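Local atomic coordinates of nicotinate-nucleotide diphosphorylase (Carboxylating) (Streptococcus pyogenes GA06023, PDB entry 5HUO), a protein that probably transfers a phosphoribosyl group from 5-phospho-alpha-D-ribose 1-diphosphate to quinolinate, releasing carbon dioxide and diphosphate and giving nicotinate ribonucleotide for NAD(+) synthesis. Residues F36-T41 against L82-R87; K43-E48 against E129-N134; D93-Q98 against R123-C128; H138-A143 against L302-K307. All blocks are in the same frame, centred on the assembly; numbering follows the deposited sequence.

Interaction 1. Residues F36-T41 against L82-R87; sequences FQIDDT and LTVFQR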
loop_
_atom_site.group_PDB
_atom_site.type_symbol
_atom_site.label_atom_id
_atom_site.label_comp_id
_atom_site.label_asym_id
_atom_site.label_seq_id
_atom_site.Cartn_x
_atom_site.Cartn_y
_atom_site.Cartn_z
ATOM N N PHE A 36 6.143 8.109 12.927
ATOM C CA PHE A 36 5.605 6.796 12.671
ATOM C C PHE A 36 4.070 6.776 12.600
ATOM O O PHE A 36 3.457 6.065 11.790
ATOM C CB PHE A 36 6.015 5.846 13.764
ATOM C CG PHE A 36 5.264 4.564 13.691
ATOM C CD1 PHE A 36 5.644 3.603 12.766
ATOM C CD2 PHE A 36 4.133 4.342 14.519
ATOM C CE1 PHE A 36 4.929 2.424 12.678
ATOM C CE2 PHE A 36 3.419 3.181 14.444
ATOM C CZ PHE A 36 3.804 2.218 13.494
ATOM N N GLN A 37 3.461 7.501 13.512
ATOM C CA GLN A 37 2.029 7.573 13.576
ATOM C C GLN A 37 1.413 8.377 12.470
ATOM O O GLN A 37 0.319 8.050 12.002
ATOM C CB GLN A 37 1.605 8.230 14.860
ATOM C CG GLN A 37 1.534 7.354 16.082
ATOM C CD GLN A 37 1.230 8.144 17.352
ATOM O OE1 GLN A 37 1.896 9.100 17.658
ATOM N NE2 GLN A 37 0.233 7.701 18.117
ATOM N N ILE A 38 2.073 9.459 12.045
ATOM C CA ILE A 38 1.393 10.472 11.132
ATOM C C ILE A 38 1.861 10.536 9.690
ATOM O O ILE A 38 1.128 10.919 8.814
ATOM C CB ILE A 38 1.434 11.881 11.735
ATOM C CG1 ILE A 38 2.873 12.396 11.755
ATOM C CG2 ILE A 38 0.878 11.885 13.124
ATOM C CD1 ILE A 38 3.003 13.829 12.233
ATOM N N ASP A 39 3.082 10.081 9.452
ATOM C CA ASP A 39 3.675 10.207 8.119
ATOM C C ASP A 39 2.816 9.711 6.948
ATOM O O ASP A 39 2.670 10.426 5.967
ATOM C CB ASP A 39 5.033 9.550 8.064
ATOM C CG ASP A 39 6.137 10.421 8.631
ATOM O OD1 ASP A 39 5.866 11.438 9.304
ATOM O OD2 ASP A 39 7.330 10.041 8.414
ATOM N N ASP A 40 2.276 8.491 7.019
ATOM C CA ASP A 40 1.514 7.956 5.875
ATOM C C ASP A 40 0.326 8.792 5.548
ATOM O O ASP A 40 0.033 9.017 4.379
ATOM C CB ASP A 40 1.081 6.534 6.092
ATOM C CG ASP A 40 2.226 5.556 5.948
ATOM O OD1 ASP A 40 3.185 5.817 5.155
ATOM O OD2 ASP A 40 2.204 4.526 6.667
ATOM N N THR A 41 -0.327 9.294 6.584
ATOM C CA THR A 41 -1.517 10.162 6.454
ATOM C C THR A 41 -1.180 11.501 5.815
ATOM O O THR A 41 -1.880 11.974 4.908
ATOM C CB THR A 41 -2.126 10.462 7.840
ATOM O OG1 THR A 41 -2.501 9.268 8.475
ATOM C CG2 THR A 41 -3.305 11.306 7.736
ATOM N N LEU A 82 0.718 21.507 16.092
ATOM C CA LEU A 82 1.889 22.283 15.617
ATOM C C LEU A 82 2.995 21.394 14.980
ATOM O O LEU A 82 3.524 21.740 13.962
ATOM C CB LEU A 82 2.507 23.058 16.766
ATOM C CG LEU A 82 3.608 24.036 16.344
ATOM C CD1 LEU A 82 3.009 25.195 15.542
ATOM C CD2 LEU A 82 4.328 24.596 17.554
ATOM N N THR A 83 3.304 20.250 15.592
ATOM C CA THR A 83 4.335 19.406 15.049
ATOM C C THR A 83 3.779 18.673 13.834
ATOM O O THR A 83 4.570 18.264 12.950
ATOM C CB THR A 83 4.956 18.406 16.036
ATOM O OG1 THR A 83 4.029 17.415 16.324
ATOM C CG2 THR A 83 5.334 19.032 17.293
ATOM N N VAL A 84 2.462 18.502 13.779
ATOM C CA VAL A 84 1.857 17.940 12.573
ATOM C C VAL A 84 2.015 18.883 11.388
ATOM O O VAL A 84 2.442 18.538 10.314
ATOM C CB VAL A 84 0.374 17.704 12.741
ATOM C CG1 VAL A 84 -0.214 17.174 11.469
ATOM C CG2 VAL A 84 0.117 16.699 13.819
ATOM N N PHE A 85 1.679 20.130 11.660
ATOM C CA PHE A 85 1.903 21.269 10.719
ATOM C C PHE A 85 3.328 21.275 10.169
ATOM O O PHE A 85 3.546 21.296 8.969
ATOM C CB PHE A 85 1.626 22.599 11.425
ATOM C CG PHE A 85 2.015 23.798 10.635
ATOM C CD1 PHE A 85 1.130 24.377 9.762
ATOM C CD2 PHE A 85 3.259 24.362 10.783
ATOM C CE1 PHE A 85 1.509 25.489 9.021
ATOM C CE2 PHE A 85 3.623 25.494 10.098
ATOM C CZ PHE A 85 2.763 26.057 9.200
ATOM N N GLN A 86 4.264 21.177 11.085
ATOM C CA GLN A 86 5.679 21.187 10.716
ATOM C C GLN A 86 6.059 20.011 9.805
ATOM O O GLN A 86 6.857 20.138 8.875
ATOM C CB GLN A 86 6.581 21.174 11.968
ATOM C CG GLN A 86 6.474 22.459 12.740
ATOM C CD GLN A 86 7.391 22.534 13.936
ATOM O OE1 GLN A 86 6.922 22.575 15.077
ATOM N NE2 GLN A 86 8.684 22.538 13.705
ATOM N N ARG A 87 5.516 18.852 10.150
ATOM C CA ARG A 87 5.914 17.586 9.500
ATOM C C ARG A 87 5.511 17.553 8.039
ATOM O O ARG A 87 6.180 16.986 7.219
ATOM C CB ARG A 87 5.328 16.390 10.271
ATOM C CG ARG A 87 5.796 15.055 9.748
ATOM C CD ARG A 87 7.289 14.884 9.839
ATOM N NE ARG A 87 7.697 13.569 9.422
ATOM C CZ ARG A 87 8.893 13.252 8.927
ATOM N NH1 ARG A 87 9.148 12.031 8.514
ATOM N NH2 ARG A 87 9.845 14.118 8.819
#

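Interaction 2. Residues K43-E48 against E129-N134; sequences KAALRE and ERVALN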
loop_
_atom_site.group_PDB
_atom_site.type_symbol
_atom_site.label_atom_id
_atom_site.label_comp_id
_atom_site.label_asym_id
_atom_site.label_seq_id
_atom_site.Cartn_x
_atom_site.Cartn_y
_atom_site.Cartn_z
ATOM N N LYS A 43 1.545 12.207 3.938
ATOM C CA LYS A 43 1.910 11.945 2.565
ATOM C C LYS A 43 0.667 11.857 1.682
ATOM O O LYS A 43 0.631 12.402 0.583
ATOM C CB LYS A 43 2.718 10.681 2.430
ATOM C CG LYS A 43 4.136 10.898 2.877
ATOM C CD LYS A 43 5.014 9.724 2.459
ATOM C CE LYS A 43 5.663 9.054 3.640
ATOM N NZ LYS A 43 6.845 8.304 3.153
ATOM N N ALA A 44 -0.315 11.098 2.139
ATOM C CA ALA A 44 -1.503 10.897 1.354
ATOM C C ALA A 44 -2.135 12.235 1.072
ATOM O O ALA A 44 -2.680 12.483 -0.013
ATOM C CB ALA A 44 -2.458 9.956 2.068
ATOM N N ALA A 45 -2.092 13.073 2.079
ATOM C CA ALA A 45 -2.733 14.375 1.999
ATOM C C ALA A 45 -2.035 15.277 0.984
ATOM O O ALA A 45 -2.692 16.055 0.272
ATOM C CB ALA A 45 -2.791 15.050 3.380
ATOM N N LEU A 46 -0.716 15.201 0.981
ATOM C CA LEU A 46 0.098 15.966 0.039
ATOM C C LEU A 46 -0.173 15.519 -1.376
ATOM O O LEU A 46 -0.327 16.334 -2.277
ATOM C CB LEU A 46 1.567 15.791 0.313
ATOM C CG LEU A 46 2.079 16.710 1.435
ATOM C CD1 LEU A 46 3.508 16.423 1.794
ATOM C CD2 LEU A 46 1.940 18.172 1.034
ATOM N N ARG A 47 -0.286 14.219 -1.545
ATOM C CA ARG A 47 -0.571 13.633 -2.836
ATOM C C ARG A 47 -1.953 13.957 -3.332
ATOM O O ARG A 47 -2.179 14.041 -4.533
ATOM C CB ARG A 47 -0.349 12.137 -2.791
ATOM C CG ARG A 47 1.080 11.772 -2.431
ATOM C CD ARG A 47 1.574 10.510 -3.085
ATOM N NE ARG A 47 3.038 10.445 -3.136
ATOM C CZ ARG A 47 3.821 9.950 -2.169
ATOM N NH1 ARG A 47 3.302 9.460 -1.035
ATOM N NH2 ARG A 47 5.134 9.953 -2.334
ATOM N N GLU A 48 -2.874 14.157 -2.415
ATOM C CA GLU A 48 -4.245 14.563 -2.744
ATOM C C GLU A 48 -4.296 15.959 -3.324
ATOM O O GLU A 48 -5.008 16.205 -4.264
ATOM C CB GLU A 48 -5.110 14.541 -1.495
ATOM C CG GLU A 48 -6.600 14.845 -1.663
ATOM C CD GLU A 48 -7.336 14.912 -0.349
ATOM O OE1 GLU A 48 -8.379 14.228 -0.196
ATOM O OE2 GLU A 48 -6.864 15.633 0.561
ATOM N N GLU A 129 1.700 24.668 2.047
ATOM C CA GLU A 129 0.956 25.539 2.937
ATOM C C GLU A 129 -0.456 25.053 3.320
ATOM O O GLU A 129 -0.785 24.903 4.476
ATOM C CB GLU A 129 0.890 26.909 2.302
ATOM C CG GLU A 129 -0.140 27.872 2.872
ATOM C CD GLU A 129 -0.133 29.223 2.127
ATOM O OE1 GLU A 129 -1.084 30.013 2.346
ATOM O OE2 GLU A 129 0.829 29.475 1.319
ATOM N N ARG A 130 -1.265 24.772 2.336
ATOM C CA ARG A 130 -2.721 24.511 2.522
ATOM C C ARG A 130 -2.925 23.220 3.289
ATOM O O ARG A 130 -3.739 23.150 4.197
ATOM C CB ARG A 130 -3.411 24.504 1.170
ATOM C CG ARG A 130 -4.876 24.165 1.073
ATOM C CD ARG A 130 -5.747 24.685 2.177
ATOM N NE ARG A 130 -5.520 26.082 2.449
ATOM C CZ ARG A 130 -5.696 26.675 3.637
ATOM N NH1 ARG A 130 -6.113 26.010 4.731
ATOM N NH2 ARG A 130 -5.406 27.961 3.742
ATOM N N VAL A 131 -2.153 22.195 2.943
ATOM C CA VAL A 131 -2.278 20.903 3.645
ATOM C C VAL A 131 -1.869 21.043 5.098
ATOM O O VAL A 131 -2.533 20.565 5.994
ATOM C CB VAL A 131 -1.433 19.794 2.965
ATOM C CG1 VAL A 131 -1.323 18.579 3.853
ATOM C CG2 VAL A 131 -2.074 19.413 1.643
ATOM N N ALA A 132 -0.762 21.722 5.293
ATOM C CA ALA A 132 -0.265 21.969 6.633
ATOM C C ALA A 132 -1.315 22.711 7.453
ATOM O O ALA A 132 -1.673 22.267 8.549
ATOM C CB ALA A 132 1.012 22.720 6.622
ATOM N N LEU A 133 -1.853 23.790 6.894
ATOM C CA LEU A 133 -2.893 24.569 7.597
ATOM C C LEU A 133 -4.163 23.791 7.854
ATOM O O LEU A 133 -4.767 23.885 8.894
ATOM C CB LEU A 133 -3.232 25.832 6.810
ATOM C CG LEU A 133 -2.194 26.968 6.849
ATOM C CD1 LEU A 133 -2.579 28.030 5.857
ATOM C CD2 LEU A 133 -2.046 27.583 8.235
ATOM N N ASN A 134 -4.571 23.025 6.879
ATOM C CA ASN A 134 -5.750 22.183 7.028
ATOM C C ASN A 134 -5.635 21.285 8.251
ATOM O O ASN A 134 -6.582 21.167 9.027
ATOM C CB ASN A 134 -5.994 21.347 5.774
ATOM C CG ASN A 134 -6.596 22.162 4.626
ATOM O OD1 ASN A 134 -6.944 23.313 4.794
ATOM N ND2 ASN A 134 -6.732 21.556 3.465
#

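Interaction 3. Residues D93-Q98 against R123-C128; sequences DEVTFQ and RSLLTC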
loop_
_atom_site.group_PDB
_atom_site.type_symbol
_atom_site.label_atom_id
_atom_site.label_comp_id
_atom_site.label_asym_id
_atom_site.label_seq_id
_atom_site.Cartn_x
_atom_site.Cartn_y
_atom_site.Cartn_z
ATOM N N ASP A 93 10.355 18.487 1.818
ATOM C CA ASP A 93 11.607 19.143 1.499
ATOM C C ASP A 93 12.381 19.470 2.773
ATOM O O ASP A 93 11.966 19.144 3.850
ATOM C CB ASP A 93 11.317 20.407 0.646
ATOM C CG ASP A 93 12.565 20.960 -0.067
ATOM O OD1 ASP A 93 13.512 20.172 -0.315
ATOM O OD2 ASP A 93 12.667 22.181 -0.289
ATOM N N GLU A 94 13.537 20.095 2.609
ATOM C CA GLU A 94 14.361 20.522 3.732
ATOM C C GLU A 94 13.874 21.879 4.163
ATOM O O GLU A 94 13.932 22.852 3.413
ATOM C CB GLU A 94 15.815 20.586 3.357
ATOM C CG GLU A 94 16.474 19.227 3.258
ATOM C CD GLU A 94 17.888 19.215 3.821
ATOM O OE1 GLU A 94 18.718 18.461 3.283
ATOM O OE2 GLU A 94 18.183 19.935 4.812
ATOM N N VAL A 95 13.304 21.912 5.348
ATOM C CA VAL A 95 12.659 23.097 5.845
ATOM C C VAL A 95 12.988 23.216 7.286
ATOM O O VAL A 95 12.938 22.243 8.020
ATOM C CB VAL A 95 11.131 23.019 5.674
ATOM C CG1 VAL A 95 10.429 24.210 6.308
ATOM C CG2 VAL A 95 10.752 22.957 4.196
ATOM N N THR A 96 13.296 24.422 7.718
ATOM C CA THR A 96 13.586 24.681 9.143
ATOM C C THR A 96 12.595 25.648 9.736
ATOM O O THR A 96 11.870 26.319 8.999
ATOM C CB THR A 96 14.999 25.225 9.341
ATOM O OG1 THR A 96 15.168 26.413 8.566
ATOM C CG2 THR A 96 16.009 24.186 8.900
ATOM N N PHE A 97 12.573 25.719 11.056
ATOM C CA PHE A 97 11.592 26.555 11.722
ATOM C C PHE A 97 12.203 27.397 12.776
ATOM O O PHE A 97 13.209 27.070 13.320
ATOM C CB PHE A 97 10.518 25.702 12.353
ATOM C CG PHE A 97 9.813 24.809 11.380
ATOM C CD1 PHE A 97 8.693 25.244 10.724
ATOM C CD2 PHE A 97 10.282 23.554 11.104
ATOM C CE1 PHE A 97 8.044 24.416 9.804
ATOM C CE2 PHE A 97 9.623 22.740 10.199
ATOM C CZ PHE A 97 8.520 23.170 9.545
ATOM N N GLN A 98 11.572 28.504 13.050
ATOM C CA GLN A 98 11.938 29.346 14.159
ATOM C C GLN A 98 10.674 29.572 14.965
ATOM O O GLN A 98 9.615 29.852 14.398
ATOM C CB GLN A 98 12.489 30.653 13.674
ATOM C CG GLN A 98 13.975 30.625 13.370
ATOM C CD GLN A 98 14.448 31.854 12.575
ATOM O OE1 GLN A 98 13.709 32.820 12.356
ATOM N NE2 GLN A 98 15.686 31.828 12.179
ATOM N N ARG A 123 9.217 27.263 -3.247
ATOM C CA ARG A 123 8.347 26.247 -3.792
ATOM C C ARG A 123 7.838 25.317 -2.702
ATOM O O ARG A 123 6.668 24.974 -2.677
ATOM C CB ARG A 123 9.017 25.537 -4.943
ATOM C CG ARG A 123 8.913 26.344 -6.230
ATOM C CD ARG A 123 10.216 26.339 -7.023
ATOM N NE ARG A 123 10.012 26.553 -8.460
ATOM C CZ ARG A 123 10.005 25.591 -9.388
ATOM N NH1 ARG A 123 9.799 25.881 -10.664
ATOM N NH2 ARG A 123 10.199 24.327 -9.039
ATOM N N SER A 124 8.700 24.940 -1.772
ATOM C CA SER A 124 8.287 24.084 -0.666
ATOM C C SER A 124 7.310 24.781 0.287
ATOM O O SER A 124 6.391 24.154 0.793
ATOM C CB SER A 124 9.476 23.602 0.130
ATOM O OG SER A 124 10.446 23.123 -0.766
ATOM N N LEU A 125 7.494 26.068 0.489
ATOM C CA LEU A 125 6.648 26.762 1.413
ATOM C C LEU A 125 5.248 26.917 0.886
ATOM O O LEU A 125 4.261 26.663 1.598
ATOM C CB LEU A 125 7.212 28.112 1.777
ATOM C CG LEU A 125 8.660 28.075 2.360
ATOM C CD1 LEU A 125 9.145 29.487 2.541
ATOM C CD2 LEU A 125 8.802 27.338 3.638
ATOM N N LEU A 126 5.127 27.306 -0.370
ATOM C CA LEU A 126 3.807 27.586 -0.921
ATOM C C LEU A 126 3.032 26.332 -1.275
ATOM O O LEU A 126 1.847 26.271 -1.107
ATOM C CB LEU A 126 3.915 28.486 -2.124
ATOM C CG LEU A 126 4.592 29.817 -1.852
ATOM C CD1 LEU A 126 4.468 30.745 -3.046
ATOM C CD2 LEU A 126 4.031 30.502 -0.619
ATOM N N THR A 127 3.722 25.326 -1.736
ATOM C CA THR A 127 3.071 24.121 -2.128
ATOM C C THR A 127 2.566 23.381 -0.910
ATOM O O THR A 127 1.545 22.705 -0.964
ATOM C CB THR A 127 4.034 23.239 -2.974
ATOM O OG1 THR A 127 4.306 23.931 -4.186
ATOM C CG2 THR A 127 3.425 21.925 -3.356
ATOM N N CYS A 128 3.330 23.400 0.166
ATOM C CA CYS A 128 2.926 22.671 1.403
ATOM C C CYS A 128 1.901 23.395 2.297
ATOM O O CYS A 128 1.356 22.793 3.200
ATOM C CB CYS A 128 4.140 22.332 2.262
ATOM S SG CYS A 128 5.146 21.055 1.556
#

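Interaction 4. Residues H138-A143 against L302-K307; sequences HLSGIA and LDFSMK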
loop_
_atom_site.group_PDB
_atom_site.type_symbol
_atom_site.label_atom_id
_atom_site.label_comp_id
_atom_site.label_asym_id
_atom_site.label_seq_id
_atom_site.Cartn_x
_atom_site.Cartn_y
_atom_site.Cartn_z
ATOM N N HIS A 138 -7.792 22.314 11.783
ATOM C CA HIS A 138 -8.789 21.287 12.210
ATOM C C HIS A 138 -8.532 20.853 13.669
ATOM O O HIS A 138 -9.460 20.809 14.495
ATOM C CB HIS A 138 -8.706 20.073 11.268
ATOM C CG HIS A 138 -9.624 18.952 11.605
ATOM N ND1 HIS A 138 -10.970 19.001 11.366
ATOM C CD2 HIS A 138 -9.397 17.724 12.139
ATOM C CE1 HIS A 138 -11.546 17.865 11.746
ATOM N NE2 HIS A 138 -10.610 17.068 12.226
ATOM N N LEU A 139 -7.267 20.562 13.961
ATOM C CA LEU A 139 -6.913 20.073 15.250
ATOM C C LEU A 139 -7.050 21.210 16.292
ATOM O O LEU A 139 -7.477 20.971 17.438
ATOM C CB LEU A 139 -5.511 19.466 15.241
ATOM C CG LEU A 139 -5.370 18.275 14.311
ATOM C CD1 LEU A 139 -3.977 17.701 14.398
ATOM C CD2 LEU A 139 -6.309 17.170 14.640
ATOM N N SER A 140 -6.637 22.417 15.940
ATOM C CA SER A 140 -6.746 23.528 16.890
ATOM C C SER A 140 -8.214 23.862 17.202
ATOM O O SER A 140 -8.593 24.251 18.276
ATOM C CB SER A 140 -5.999 24.751 16.350
ATOM O OG SER A 140 -4.580 24.512 16.341
ATOM N N GLY A 141 -9.036 23.657 16.203
ATOM C CA GLY A 141 -10.503 23.802 16.328
ATOM C C GLY A 141 -11.094 22.867 17.337
ATOM O O GLY A 141 -11.875 23.281 18.197
ATOM N N ILE A 142 -10.646 21.617 17.287
ATOM C CA ILE A 142 -11.099 20.602 18.243
ATOM C C ILE A 142 -10.593 20.904 19.641
ATOM O O ILE A 142 -11.336 20.803 20.631
ATOM C CB ILE A 142 -10.670 19.199 17.795
ATOM C CG1 ILE A 142 -11.511 18.791 16.583
ATOM C CG2 ILE A 142 -10.842 18.175 18.907
ATOM C CD1 ILE A 142 -10.988 17.547 15.874
ATOM N N ALA A 143 -9.316 21.242 19.729
ATOM C CA ALA A 143 -8.695 21.535 21.060
ATOM C C ALA A 143 -9.419 22.704 21.726
ATOM O O ALA A 143 -9.818 22.633 22.887
ATOM C CB ALA A 143 -7.242 21.821 20.923
ATOM N N LEU A 302 -10.211 26.339 13.558
ATOM C CA LEU A 302 -9.686 27.591 14.053
ATOM C C LEU A 302 -8.878 28.269 12.963
ATOM O O LEU A 302 -7.980 27.672 12.381
ATOM C CB LEU A 302 -8.797 27.348 15.262
ATOM C CG LEU A 302 -8.464 28.573 16.107
ATOM C CD1 LEU A 302 -9.692 28.897 16.954
ATOM C CD2 LEU A 302 -7.269 28.286 17.028
ATOM N N ASP A 303 -9.127 29.554 12.750
ATOM C CA ASP A 303 -8.480 30.295 11.669
ATOM C C ASP A 303 -6.961 30.665 11.944
ATOM O O ASP A 303 -6.591 31.111 13.074
ATOM C CB ASP A 303 -9.318 31.511 11.335
ATOM C CG ASP A 303 -8.954 32.130 9.943
ATOM O OD1 ASP A 303 -8.306 31.474 9.086
ATOM O OD2 ASP A 303 -9.317 33.311 9.711
ATOM N N PHE A 304 -6.112 30.370 10.961
ATOM C CA PHE A 304 -4.710 30.757 10.918
ATOM C C PHE A 304 -4.427 31.264 9.493
ATOM O O PHE A 304 -5.193 30.989 8.589
ATOM C CB PHE A 304 -3.734 29.581 11.131
ATOM C CG PHE A 304 -3.706 29.014 12.515
ATOM C CD1 PHE A 304 -4.681 28.086 12.932
ATOM C CD2 PHE A 304 -2.715 29.347 13.392
ATOM C CE1 PHE A 304 -4.659 27.540 14.189
ATOM C CE2 PHE A 304 -2.670 28.796 14.671
ATOM C CZ PHE A 304 -3.635 27.902 15.069
ATOM N N SER A 305 -3.312 31.979 9.308
ATOM C CA SER A 305 -2.840 32.267 7.991
ATOM C C SER A 305 -1.323 32.260 7.952
ATOM O O SER A 305 -0.653 32.429 8.930
ATOM C CB SER A 305 -3.363 33.595 7.501
ATOM O OG SER A 305 -2.520 34.653 7.957
ATOM N N MET A 306 -0.796 32.024 6.766
ATOM C CA MET A 306 0.647 32.095 6.485
ATOM C C MET A 306 0.862 33.274 5.561
ATOM O O MET A 306 0.331 33.314 4.450
ATOM C CB MET A 306 1.153 30.856 5.812
ATOM C CG MET A 306 1.558 29.809 6.780
ATOM S SD MET A 306 1.970 28.237 6.003
ATOM C CE MET A 306 3.149 28.688 4.726
ATOM N N LYS A 307 1.626 34.234 6.041
ATOM C CA LYS A 307 1.784 35.513 5.376
ATOM C C LYS A 307 3.194 36.053 5.623
ATOM O O LYS A 307 3.968 35.509 6.421
ATOM C CB LYS A 307 0.707 36.519 5.906
ATOM C CG LYS A 307 -0.456 36.752 4.975
ATOM C CD LYS A 307 -1.743 37.043 5.719
ATOM C CE LYS A 307 -2.972 36.982 4.768
ATOM N NZ LYS A 307 -4.311 36.929 5.481
#

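Interaction 1. Residues F36-T41 against L82-R87
The guanidinium of Arg87 and the carboxylate of Asp39 meet edge to edge. Arg87 presents the edge that carries NE and NH1, and the carboxylate sits almost in the guanidinium plane. The match is not perfectly flat, since the two planes are turned 26° apart. Both carboxylate oxygens are met on their syn sides, but clearly tilted from the carboxylate plane. NE of Arg87 donates to OD1 of Asp39 at 2.8 Å. NH1 of Arg87 donates to OD2 of Asp39 at 2.7 Å. Both bonds are nearly straight. This is a side-on, two-nitrogen salt bridge, one oxygen to each nitrogen, and it limits rotation of both groups.

The bridge ties helix 35-49 to helix 82-92, in the N-terminal part of the quinolinate phosphoribosyltransferase fold. The segment axes come no closer than 10.7 Å and cross at -49°, so long side chains must span the gap. Arg87 does so with a bend at chi2 (61°), which brings its far end round to Asp39 while its aliphatic part stays by Ile38. CD1 of Ile38 lies 3.9 Å from CG of Arg87 and 4.0 Å from CB of Arg87. The same methyl is a looser neighbour of Val84, with Ile38 CD1 4.4 Å from Val84 CG2. Leu42 adds to this apolar layer against Val84 and Arg87. Phe173 of helix 171-180 packs on Ile38, and Phe135 of helix 122-153 packs on Val84.

Interaction 2. Residues K43-E48 against E129-N134
Val131 packs against Ala45 and Leu46, joining helix 35-49 to the long helix 122-153. This is plain helix-helix packing in the N-terminal part of the quinolinate phosphoribosyltransferase fold. No hydrogen bond crosses it, and all three residues are buried. Val131 has the most surface covered. Its side chain leaves the backbone toward the other helix, and so does that of Ala45.

The two methyls of Val131 divide the work. CG1 is anti to the backbone N (chi1 167°) and faces the methyl of Ala45, with Val131 CG1 3.9 Å from Ala45 CB. CG2 of Val131 lies 3.7 Å from the backbone O of Ala45. Leu46 comes in from beside Ala45 with one branch. Its CD2 is 4.2 Å from CB of Val131. The CA atoms of Leu46 and Val131 are 6.6 Å apart, a close approach consistent with the small side chain of Ala45. Val88 of helix 82-92 touches both Leu46 and Val131, so a third helix closes this side.

A neighbouring subunit borders the contact as well. Its Asn169 packs on Ala45, and its Arg164 O accepts a bond from Asn134 ND2. The other end of that amide is held one turn along helix 122-153. NH1 of Arg130 donates to OD1 of Asn134 at 2.8 Å, nearly straight, from above the carbonyl plane.

Interaction 3. Residues D93-Q98 against R123-C128
Asp93 approaches Ser124 with CB, CG and OD2 of its side chain. CB of Asp93 is 3.7 Å from CB of Ser124. CG of Asp93, the next atom out, has OG of Ser124 as its nearest neighbour across the contact. At the tip, OD2 of Asp93 is modelled as accepting a hydrogen bond from OG of Ser124. The separation of OD2 and OG is 2.5 Å, a doubtful length at this resolution. CG of Asp93 is anti to its own backbone N (chi1 -164°), which sends the carboxylate across to the helix.

Ser124 lies in the first turn of helix 122-153. Asp93 lies in the short link between helix 82-92 and strand 95-98, a strand that within this chain is an outermost one of the antiparallel sheet in the N-terminal part of the fold. Two residues on, Val95 adds a looser apolar touch. Its CG2 is 4.3 Å from CB of Ser124, and its CG1 is 4.4 Å from CD2 of Leu125. Ile118 of the adjoining strand 114-119 packs on both Val95 and Leu125.

Ser121 joins the polar group: its OG hydrogen-bonds with Ser124 OG, but only weakly with Asp93 OD2. Hydroxyls about OD2 and the start of a helix beside it could favour the charged form of the carboxylate, though the Ser121 contact is weak and the Ser124 length uncertain.

Interaction 4. Residues H138-A143 against L302-K307
Ser140 and Gly141 receive Leu302 and Phe304 where the chain comes back from the C-terminal alpha/beta barrel of the quinolinate phosphoribosyltransferase fold. In the sequence between the two segments come the parallel strands of that barrel. Strand 304-311 then returns to the N-terminal part, where within this chain it is an outermost strand of the four-stranded antiparallel sheet. The contact thus seats this returning strand on helix 122-153.

Leu302 holds its CG anti to the backbone N (chi1 -165°). This turns one branch onto the helix, with CD2 of Leu302 3.8 Å from CB of Ser140. CB of Leu302 also comes to 3.8 Å from N of Gly141. Gly141 has no side chain, and the backbones approach closely. Its CA lies 4.5 Å from CA of Leu302. Gln137, one turn earlier, forms a backbone hydrogen bond with Leu302, which helps to fix this approach.

In Ser140, OG sits beside the backbone N and anti to the carbonyl carbon (chi1 -69°). The main partner of this buried hydroxyl is Ala80 O. Leu136 O, one turn earlier, is a second acceptor competing for the same proton. CB meets Leu302 and Phe304. The side chain of Phe304 leaves its strand toward the helix and brings the CE1 and CZ end of its ring to the serine. CB of Ser140 lies in the plane of that ring, at its edge, 3.8 Å from CE1 of Phe304. OG of Ser140 approaches obliquely, 3.7 Å from CZ of Phe304.

How the interactions relate
Helix 122-153 runs through three of the four contacts: interactions 3, 2 and 4 follow one another along it. Interactions 1 and 2 share helix 35-49, and their centres are about 10 Å apart. They meet where Phe85 CD1 lies 3.6 Å from Ala132 CB. Interactions 2 and 3 adjoin in sequence along the long helix. The methyl CE of Met306 in interaction 4 touches the other helix segments, 3.8 Å from Glu129 CB of interaction 2 and 3.9 Å from Leu125 O of interaction 3. Interactions 3 and 4, with centres about 18 Å apart, bring that helix against the two strands of one antiparallel sheet that are outermost within this chain.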